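Local coordinates for tapirin (Caldicellulosiruptor hydrothermalis, PDB 6N2C), which probably binds cellulose and so helps an extremely thermophilic bacterium adhere to plant biomass, through a zinc-containing C-terminal domain built as a beta-helix, at residues I259-N264 / G278-S283; I213-D218 / G237-G242; L174-N179 / E572-P577. All blocks are in the same frame, centred on the assembly; numbering follows the deposited sequence.

Interaction 1: I259-N264 / G278-S283; sequences ITFNGN and GTISLS
The F261 ring meets L282 over one face and S281 at its edge. L282 CG sits over that face, offset toward the rim, 4.2 Å from F261 CD1. S281 O lies in the ring plane at the edge, 3.3 Å from F261 CD1. I280 CG2 also stands near the plane, by F261 CE1. The ring of F241 stacks with F261 as well. The same S281 O accepts the backbone N-H of F261 at 2.9 Å. Two further backbone bonds, I259 N to T279 O and S281 N to I259 O, complete the short parallel ladder. The two segments are equivalent parts of successive coils of a parallel beta-helix, so I259 falls in register with I280. I259 and I280 lie side by side, pointing the same way, with I259 CB 4.1 Å from I280 CG1. T260 and S281 point to the other face of the sheet, where water 2 joins S281 OG to F261 O. S283 OG stands between its own backbone N and carbonyl carbon (chi1 70°). There it takes the N-H of N264 at 3.1 Å, on a bent path of 137° at the hydrogen, and also bonds D286 OD2. An alanine in place of S283 would probably leave the N264 N-H and the D286 carboxylate without this shared partner.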
loop_
_atom_site.group_PDB
_atom_site.type_symbol
_atom_site.label_atom_id
_atom_site.label_comp_id
_atom_site.label_asym_id
_atom_site.label_seq_id
_atom_site.Cartn_x
_atom_site.Cartn_y
_atom_site.Cartn_z
ATOM N N ILE A 259 2.965 -4.497 3.979
ATOM C CA ILE A 259 3.238 -3.099 4.302
ATOM C C ILE A 259 3.215 -3.012 5.829
ATOM O O ILE A 259 2.167 -3.266 6.443
ATOM C CB ILE A 259 2.218 -2.154 3.710
ATOM C CG1 ILE A 259 2.065 -2.405 2.141
ATOM C CG2 ILE A 259 2.542 -0.718 4.063
ATOM C CD1 ILE A 259 1.038 -1.492 1.475
ATOM N N THR A 260 4.346 -2.639 6.408
ATOM C CA THR A 260 4.521 -2.746 7.879
ATOM C C THR A 260 4.749 -1.370 8.438
ATOM O O THR A 260 5.725 -0.737 8.082
ATOM C CB THR A 260 5.613 -3.717 8.266
ATOM O OG1 THR A 260 5.495 -4.960 7.576
ATOM C CG2 THR A 260 5.634 -3.930 9.772
ATOM N N PHE A 261 3.819 -0.915 9.279
ATOM C CA PHE A 261 3.875 0.355 9.955
ATOM C C PHE A 261 4.658 0.141 11.246
ATOM O O PHE A 261 4.448 -0.864 11.932
ATOM C CB PHE A 261 2.485 0.867 10.245
ATOM C CG PHE A 261 1.728 1.352 9.051
ATOM C CD1 PHE A 261 1.095 0.472 8.172
ATOM C CD2 PHE A 261 1.683 2.706 8.742
ATOM C CE1 PHE A 261 0.431 0.971 7.031
ATOM C CE2 PHE A 261 1.007 3.214 7.622
ATOM C CZ PHE A 261 0.375 2.323 6.766
ATOM N N ASN A 262 5.554 1.047 11.543
ATOM C CA ASN A 262 6.302 1.123 12.818
ATOM C C ASN A 262 6.373 2.554 13.233
ATOM O O ASN A 262 6.447 3.434 12.410
ATOM C CB ASN A 262 7.750 0.671 12.663
ATOM C CG ASN A 262 7.856 -0.741 12.210
ATOM O OD1 ASN A 262 7.610 -1.661 12.995
ATOM N ND2 ASN A 262 8.078 -0.947 10.868
ATOM N N GLY A 263 6.430 2.788 14.568
ATOM C CA GLY A 263 6.871 4.058 15.095
ATOM C C GLY A 263 5.744 5.060 15.325
ATOM O O GLY A 263 5.930 6.151 15.892
ATOM N N ASN A 264 4.534 4.685 14.892
ATOM C CA ASN A 264 3.371 5.443 14.974
ATOM C C ASN A 264 3.380 6.724 14.126
ATOM O O ASN A 264 4.422 7.150 13.595
ATOM C CB ASN A 264 3.040 5.853 16.455
ATOM C CG ASN A 264 2.684 4.652 17.384
ATOM O OD1 ASN A 264 2.716 3.442 17.046
ATOM N ND2 ASN A 264 2.296 5.014 18.522
ATOM N N GLY A 278 0.683 -9.569 0.832
ATOM C CA GLY A 278 1.045 -9.875 2.247
ATOM C C GLY A 278 0.152 -9.154 3.239
ATOM O O GLY A 278 -1.001 -8.825 2.992
ATOM N N THR A 279 0.732 -8.890 4.389
ATOM C CA THR A 279 0.008 -8.301 5.499
ATOM C C THR A 279 0.286 -6.818 5.576
ATOM O O THR A 279 1.437 -6.405 5.467
ATOM C CB THR A 279 0.426 -9.008 6.793
ATOM O OG1 THR A 279 0.003 -10.362 6.754
ATOM C CG2 THR A 279 -0.190 -8.419 7.982
ATOM N N ILE A 280 -0.763 -6.038 5.777
ATOM C CA ILE A 280 -0.723 -4.646 6.039
ATOM C C ILE A 280 -0.978 -4.486 7.498
ATOM O O ILE A 280 -2.054 -4.889 7.962
ATOM C CB ILE A 280 -1.774 -3.834 5.208
ATOM C CG1 ILE A 280 -1.481 -4.028 3.700
ATOM C CG2 ILE A 280 -1.734 -2.350 5.640
ATOM C CD1 ILE A 280 -2.525 -3.281 2.844
ATOM N N SER A 281 0.007 -4.024 8.227
ATOM C CA SER A 281 -0.055 -4.016 9.711
ATOM C C SER A 281 0.175 -2.664 10.331
ATOM O O SER A 281 1.285 -2.108 10.156
ATOM C CB SER A 281 0.948 -5.064 10.235
ATOM O OG SER A 281 1.006 -4.975 11.682
ATOM N N LEU A 282 -0.842 -2.131 11.074
ATOM C CA LEU A 282 -0.738 -0.814 11.680
ATOM C C LEU A 282 -0.047 -0.880 13.089
ATOM O O LEU A 282 -0.019 -1.972 13.708
ATOM C CB LEU A 282 -2.070 -0.049 11.747
ATOM C CG LEU A 282 -2.468 0.521 10.360
ATOM C CD1 LEU A 282 -2.863 -0.577 9.351
ATOM C CD2 LEU A 282 -3.645 1.409 10.605
ATOM N N SER A 283 0.570 0.191 13.489
ATOM C CA SER A 283 1.344 0.290 14.748
ATOM C C SER A 283 0.688 1.057 15.880
ATOM O O SER A 283 1.085 0.878 17.047
ATOM C CB SER A 283 2.788 0.829 14.545
ATOM O OG SER A 283 2.830 2.200 14.188
HETATM O O HOH W 1 3.142 -6.189 7.770
HETATM O O HOH W 2 3.061 -3.283 12.590
#

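Interaction 2: I213-D218 / G237-G242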
loop_
_atom_site.group_PDB
_atom_site.type_symbol
_atom_site.label_atom_id
_atom_site.label_comp_id
_atom_site.label_asym_id
_atom_site.label_seq_id
_atom_site.Cartn_x
_atom_site.Cartn_y
_atom_site.Cartn_z
ATOM N N ILE A 213 11.586 -1.679 0.568
ATOM C CA ILE A 213 11.824 -0.241 0.701
ATOM C C ILE A 213 11.651 0.095 2.176
ATOM O O ILE A 213 10.589 -0.226 2.743
ATOM C CB ILE A 213 10.870 0.586 -0.116
ATOM C CG1 ILE A 213 11.024 0.256 -1.591
ATOM C CG2 ILE A 213 11.086 2.047 0.210
ATOM C CD1 ILE A 213 10.096 1.045 -2.521
ATOM N N THR A 214 12.676 0.635 2.818
ATOM C CA THR A 214 12.610 0.950 4.245
ATOM C C THR A 214 12.732 2.450 4.514
ATOM O O THR A 214 13.736 3.089 4.142
ATOM C CB THR A 214 13.735 0.211 5.000
ATOM O OG1 THR A 214 13.591 -1.216 4.806
ATOM C CG2 THR A 214 13.601 0.477 6.479
ATOM N N LEU A 215 11.722 3.024 5.174
ATOM C CA LEU A 215 11.786 4.335 5.699
ATOM C C LEU A 215 12.276 4.315 7.173
ATOM O O LEU A 215 12.124 3.306 7.902
ATOM C CB LEU A 215 10.438 5.013 5.707
ATOM C CG LEU A 215 9.852 5.283 4.328
ATOM C CD1 LEU A 215 8.486 5.904 4.563
ATOM C CD2 LEU A 215 10.684 6.325 3.606
ATOM N N ARG A 216 12.887 5.418 7.547
ATOM C CA ARG A 216 13.292 5.686 8.963
ATOM C C ARG A 216 12.378 6.731 9.496
ATOM O O ARG A 216 11.707 7.413 8.753
ATOM C CB ARG A 216 14.780 6.100 9.087
ATOM C CG ARG A 216 15.720 5.110 8.422
ATOM C CD ARG A 216 15.591 3.686 8.987
ATOM N NE ARG A 216 16.672 2.794 8.529
ATOM C CZ ARG A 216 16.702 1.498 8.768
ATOM N NH1 ARG A 216 15.714 0.914 9.490
ATOM N NH2 ARG A 216 17.708 0.776 8.277
ATOM N N SER A 217 12.361 6.890 10.802
ATOM C CA SER A 217 11.503 7.853 11.422
ATOM C C SER A 217 11.846 9.307 11.029
ATOM O O SER A 217 13.038 9.673 10.800
ATOM C CB SER A 217 11.565 7.733 12.964
ATOM O OG SER A 217 12.795 8.317 13.397
ATOM N N ASP A 218 10.809 10.101 10.881
ATOM C CA ASP A 218 10.908 11.510 10.620
ATOM C C ASP A 218 10.729 12.280 11.934
ATOM O O ASP A 218 9.686 12.339 12.529
ATOM C CB ASP A 218 9.907 11.949 9.612
ATOM C CG ASP A 218 10.252 11.483 8.165
ATOM O OD1 ASP A 218 11.446 11.138 7.861
ATOM O OD2 ASP A 218 9.279 11.419 7.390
ATOM N N GLY A 237 9.263 -7.714 -2.206
ATOM C CA GLY A 237 9.551 -7.244 -0.873
ATOM C C GLY A 237 8.418 -6.525 -0.213
ATOM O O GLY A 237 7.293 -6.503 -0.757
ATOM N N SER A 238 8.692 -5.886 0.917
ATOM C CA SER A 238 7.678 -5.094 1.633
ATOM C C SER A 238 7.967 -3.637 1.543
ATOM O O SER A 238 9.029 -3.223 1.032
ATOM C CB SER A 238 7.573 -5.475 3.118
ATOM O OG SER A 238 7.332 -6.833 3.261
ATOM N N PHE A 239 7.037 -2.842 2.052
ATOM C CA PHE A 239 7.243 -1.420 2.288
ATOM C C PHE A 239 7.173 -1.217 3.804
ATOM O O PHE A 239 6.192 -1.653 4.438
ATOM C CB PHE A 239 6.203 -0.597 1.569
ATOM C CG PHE A 239 6.475 0.875 1.631
ATOM C CD1 PHE A 239 6.148 1.637 2.768
ATOM C CD2 PHE A 239 7.110 1.530 0.578
ATOM C CE1 PHE A 239 6.474 3.011 2.830
ATOM C CE2 PHE A 239 7.387 2.883 0.645
ATOM C CZ PHE A 239 7.079 3.613 1.753
ATOM N N ILE A 240 8.226 -0.653 4.381
ATOM C CA ILE A 240 8.353 -0.575 5.843
ATOM C C ILE A 240 8.368 0.880 6.234
ATOM O O ILE A 240 9.284 1.639 5.815
ATOM C CB ILE A 240 9.661 -1.285 6.297
ATOM C CG1 ILE A 240 9.529 -2.776 5.899
ATOM C CG2 ILE A 240 9.871 -1.048 7.779
ATOM C CD1 ILE A 240 10.769 -3.614 6.040
ATOM N N PHE A 241 7.395 1.301 7.073
ATOM C CA PHE A 241 7.383 2.660 7.608
ATOM C C PHE A 241 8.259 2.730 8.874
ATOM O O PHE A 241 8.429 1.707 9.565
ATOM C CB PHE A 241 5.979 3.120 8.025
ATOM C CG PHE A 241 5.039 3.455 6.883
ATOM C CD1 PHE A 241 4.416 2.475 6.162
ATOM C CD2 PHE A 241 4.807 4.719 6.550
ATOM C CE1 PHE A 241 3.612 2.758 5.082
ATOM C CE2 PHE A 241 3.956 5.019 5.522
ATOM C CZ PHE A 241 3.392 4.060 4.737
ATOM N N GLY A 242 8.780 3.904 9.198
ATOM C CA GLY A 242 9.631 4.097 10.381
ATOM C C GLY A 242 9.093 4.932 11.509
ATOM O O GLY A 242 9.543 4.809 12.679
#
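Two neighbouring coils of the parallel beta-helix meet here, where strand 213-214 pairs with strand 239-240 and both segments then run on into turns. On the face that carries I213 and F239, these two side chains cross obliquely, with I213 CG2 3.8 Å from F239 CE2. F239 CG is anti to its backbone N (chi1 -172°), and the ring lies by I213 CG2 and L215 CD1. L215 extends the same apolar cluster: its CD1 lies 3.9 Å from F239 CZ. L215 CD1 also lies 4.3 Å from F241 CD2. On the other face T214 and I240 lie side by side, pointing the same way, and T214 OG1 stands 3.9 Å from I240 CD1. Three backbone bonds hold the ladder. I213 N donates to S238 O at 3.0 Å, I240 N to I213 O at 2.9 Å, and L215 N to I240 O at 2.9 Å. Beyond the strands G242 packs its CA against L215 O, 3.6 Å away; a side chain on it would clash with the L215-S217 backbone. The N-H of G242 bonds N245 OD1, while N245 ND2 reaches R216 O. Buried apolar side chains turned into the coil, with T214 and I240 on the outer, partly exposed face, fit a right-handed parallel beta-helix.

Interaction 3: L174-N179 / E572-P577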
loop_
_atom_site.group_PDB
_atom_site.type_symbol
_atom_site.label_atom_id
_atom_site.label_comp_id
_atom_site.label_asym_id
_atom_site.label_seq_id
_atom_site.Cartn_x
_atom_site.Cartn_y
_atom_site.Cartn_z
ATOM N N LEU A 174 -8.610 -0.773 -13.561
ATOM C CA LEU A 174 -8.377 0.041 -12.384
ATOM C C LEU A 174 -6.879 0.262 -12.263
ATOM O O LEU A 174 -6.121 -0.716 -12.299
ATOM C CB LEU A 174 -8.849 -0.743 -11.155
ATOM C CG LEU A 174 -8.612 0.002 -9.789
ATOM C CD1 LEU A 174 -9.244 1.380 -9.757
ATOM C CD2 LEU A 174 -9.182 -0.901 -8.748
ATOM N N ALA A 175 -6.514 1.526 -12.174
ATOM C CA ALA A 175 -5.108 1.945 -11.945
ATOM C C ALA A 175 -4.181 1.562 -13.072
ATOM O O ALA A 175 -2.990 1.535 -12.917
ATOM C CB ALA A 175 -4.545 1.494 -10.590
ATOM N N TRP A 176 -4.721 1.286 -14.264
ATOM C CA TRP A 176 -3.831 1.031 -15.386
ATOM C C TRP A 176 -3.017 2.253 -15.711
ATOM O O TRP A 176 -3.560 3.317 -15.832
ATOM C CB TRP A 176 -4.641 0.619 -16.619
ATOM C CG TRP A 176 -3.629 0.325 -17.753
ATOM C CD1 TRP A 176 -3.090 1.222 -18.652
ATOM C CD2 TRP A 176 -2.991 -0.892 -17.959
ATOM N NE1 TRP A 176 -2.157 0.574 -19.421
ATOM C CE2 TRP A 176 -2.079 -0.727 -19.016
ATOM C CE3 TRP A 176 -3.097 -2.165 -17.352
ATOM C CZ2 TRP A 176 -1.258 -1.751 -19.439
ATOM C CZ3 TRP A 176 -2.310 -3.189 -17.786
ATOM C CH2 TRP A 176 -1.387 -2.973 -18.864
ATOM N N ASP A 177 -1.693 2.138 -15.812
ATOM C CA ASP A 177 -0.867 3.333 -16.081
ATOM C C ASP A 177 0.272 2.830 -16.999
ATOM O O ASP A 177 1.187 2.152 -16.546
ATOM C CB ASP A 177 -0.279 3.934 -14.777
ATOM C CG ASP A 177 0.544 5.162 -15.018
ATOM O OD1 ASP A 177 0.848 5.505 -16.199
ATOM O OD2 ASP A 177 0.952 5.817 -14.011
ATOM N N SER A 178 0.198 3.124 -18.285
ATOM C CA SER A 178 1.238 2.622 -19.203
ATOM C C SER A 178 2.627 3.147 -18.921
ATOM O O SER A 178 3.609 2.509 -19.314
ATOM C CB SER A 178 0.852 2.870 -20.694
ATOM O OG SER A 178 -0.377 2.240 -21.052
ATOM N N ASN A 179 2.761 4.279 -18.238
ATOM C CA ASN A 179 4.076 4.748 -17.787
ATOM C C ASN A 179 4.784 3.792 -16.801
ATOM O O ASN A 179 5.978 3.890 -16.651
ATOM C CB ASN A 179 4.088 6.063 -17.075
ATOM C CG ASN A 179 3.654 7.238 -17.937
ATOM O OD1 ASN A 179 2.926 8.098 -17.434
ATOM N ND2 ASN A 179 4.084 7.321 -19.126
ATOM N N GLU A 572 8.028 0.774 -25.123
ATOM C CA GLU A 572 7.089 0.204 -26.036
ATOM C C GLU A 572 5.803 0.990 -25.927
ATOM O O GLU A 572 5.474 1.600 -24.864
ATOM C CB GLU A 572 7.001 -1.301 -25.879
ATOM C CG GLU A 572 5.881 -1.843 -25.047
ATOM C CD GLU A 572 5.759 -3.369 -25.167
ATOM O OE1 GLU A 572 6.580 -4.036 -24.516
ATOM O OE2 GLU A 572 4.865 -3.894 -25.909
ATOM N N ASN A 573 5.092 1.015 -27.047
ATOM C CA ASN A 573 3.794 1.693 -27.131
ATOM C C ASN A 573 2.744 0.844 -26.404
ATOM O O ASN A 573 1.881 0.218 -27.036
ATOM C CB ASN A 573 3.402 1.941 -28.603
ATOM C CG ASN A 573 2.020 2.559 -28.740
ATOM O OD1 ASN A 573 1.660 3.449 -27.973
ATOM N ND2 ASN A 573 1.231 2.064 -29.686
ATOM N N VAL A 574 2.830 0.798 -25.072
ATOM C CA VAL A 574 1.951 -0.080 -24.306
ATOM C C VAL A 574 0.563 0.576 -24.289
ATOM O O VAL A 574 0.445 1.822 -24.136
ATOM C CB VAL A 574 2.427 -0.323 -22.856
ATOM C CG1 VAL A 574 1.297 -0.928 -22.014
ATOM C CG2 VAL A 574 3.638 -1.233 -22.851
ATOM N N GLN A 575 -0.458 -0.267 -24.453
ATOM C CA GLN A 575 -1.849 0.154 -24.383
ATOM C C GLN A 575 -2.585 -0.716 -23.357
ATOM O O GLN A 575 -2.215 -1.881 -23.154
ATOM C CB GLN A 575 -2.546 0.025 -25.752
ATOM C CG GLN A 575 -1.968 0.865 -26.886
ATOM C CD GLN A 575 -1.678 2.294 -26.484
ATOM O OE1 GLN A 575 -0.556 2.764 -26.646
ATOM N NE2 GLN A 575 -2.671 2.984 -25.930
ATOM N N PRO A 576 -3.649 -0.153 -22.728
ATOM C CA PRO A 576 -4.451 -0.944 -21.779
ATOM C C PRO A 576 -5.138 -2.096 -22.491
ATOM O O PRO A 576 -5.692 -1.867 -23.586
ATOM C CB PRO A 576 -5.475 0.058 -21.227
ATOM C CG PRO A 576 -5.372 1.310 -22.041
ATOM C CD PRO A 576 -4.077 1.268 -22.805
ATOM N N PRO A 577 -5.110 -3.313 -21.909
ATOM C CA PRO A 577 -5.690 -4.467 -22.615
ATOM C C PRO A 577 -7.235 -4.544 -22.591
ATOM O O PRO A 577 -7.874 -4.134 -21.605
ATOM C CB PRO A 577 -5.064 -5.688 -21.902
ATOM C CG PRO A 577 -4.242 -5.135 -20.802
ATOM C CD PRO A 577 -4.592 -3.706 -20.598
HETATM O O HOH W 3 5.105 2.384 -21.802
#
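W176 holds its CG anti to the backbone N (chi1 -178°), and its indole meets the two prolines of 572-577. S178 holds its OG anti to its carbonyl carbon (chi1 -59°), facing V574. P576 and P577 lie over one face of the indole. P576 CB sits 3.8 Å from the centroid of the five-membered ring, and P577 CD 3.7 Å from that of the six-membered ring. Both lie close to the ring normal, so each makes a CH-pi contact. P576 crosses the W176 side chain at about a right angle, while P577 and W176 meet tip to tip. At the edge V574 CG1 lies in the indole plane, 3.7 Å from W176 CZ2. S178 has two conformers, and its bonds here belong to the one modelled. In it S178 OG lies in the indole plane too, and accepts the N-H of W176 NE1 at 2.9 Å. The same hydroxyl donates to V574 O at 3.2 Å, from above the carbonyl plane. D177 OD1 accepts from N179 N, forming an Asx turn. Helix 451-457 also touches W176. The contact joins the C-terminal tail to the loop before strand 186-190, at the surface. Its chemistry is two consecutive prolines laid over one indole face, a pair of CH-pi contacts; in this conformer the S178 hydroxyl, donor and acceptor at once, would probably fix the indole's rotation.

Overall arrangement
From the N terminus, segment 174-179 comes first, in the loop before strand 186-190. Its partner, 572-577, follows helix 557-565 near the end of the modelled chain, so interaction 3 closes a loop of almost the whole domain and joins the N-terminal loop to the C-terminal tail. Interactions 2 and 1 both fall within that loop. They follow in series: interaction 2 closes before interaction 1 opens, and each joins two successive coils of the beta-helix. Strands 239-240 and 259-260 are neighbours, and the two contacts touch through probable backbone bonds between T260 and both F239 and F241. Interaction 3 is remote, its centre about 30 Å from that of interaction 1 and 28 Å from that of interaction 2.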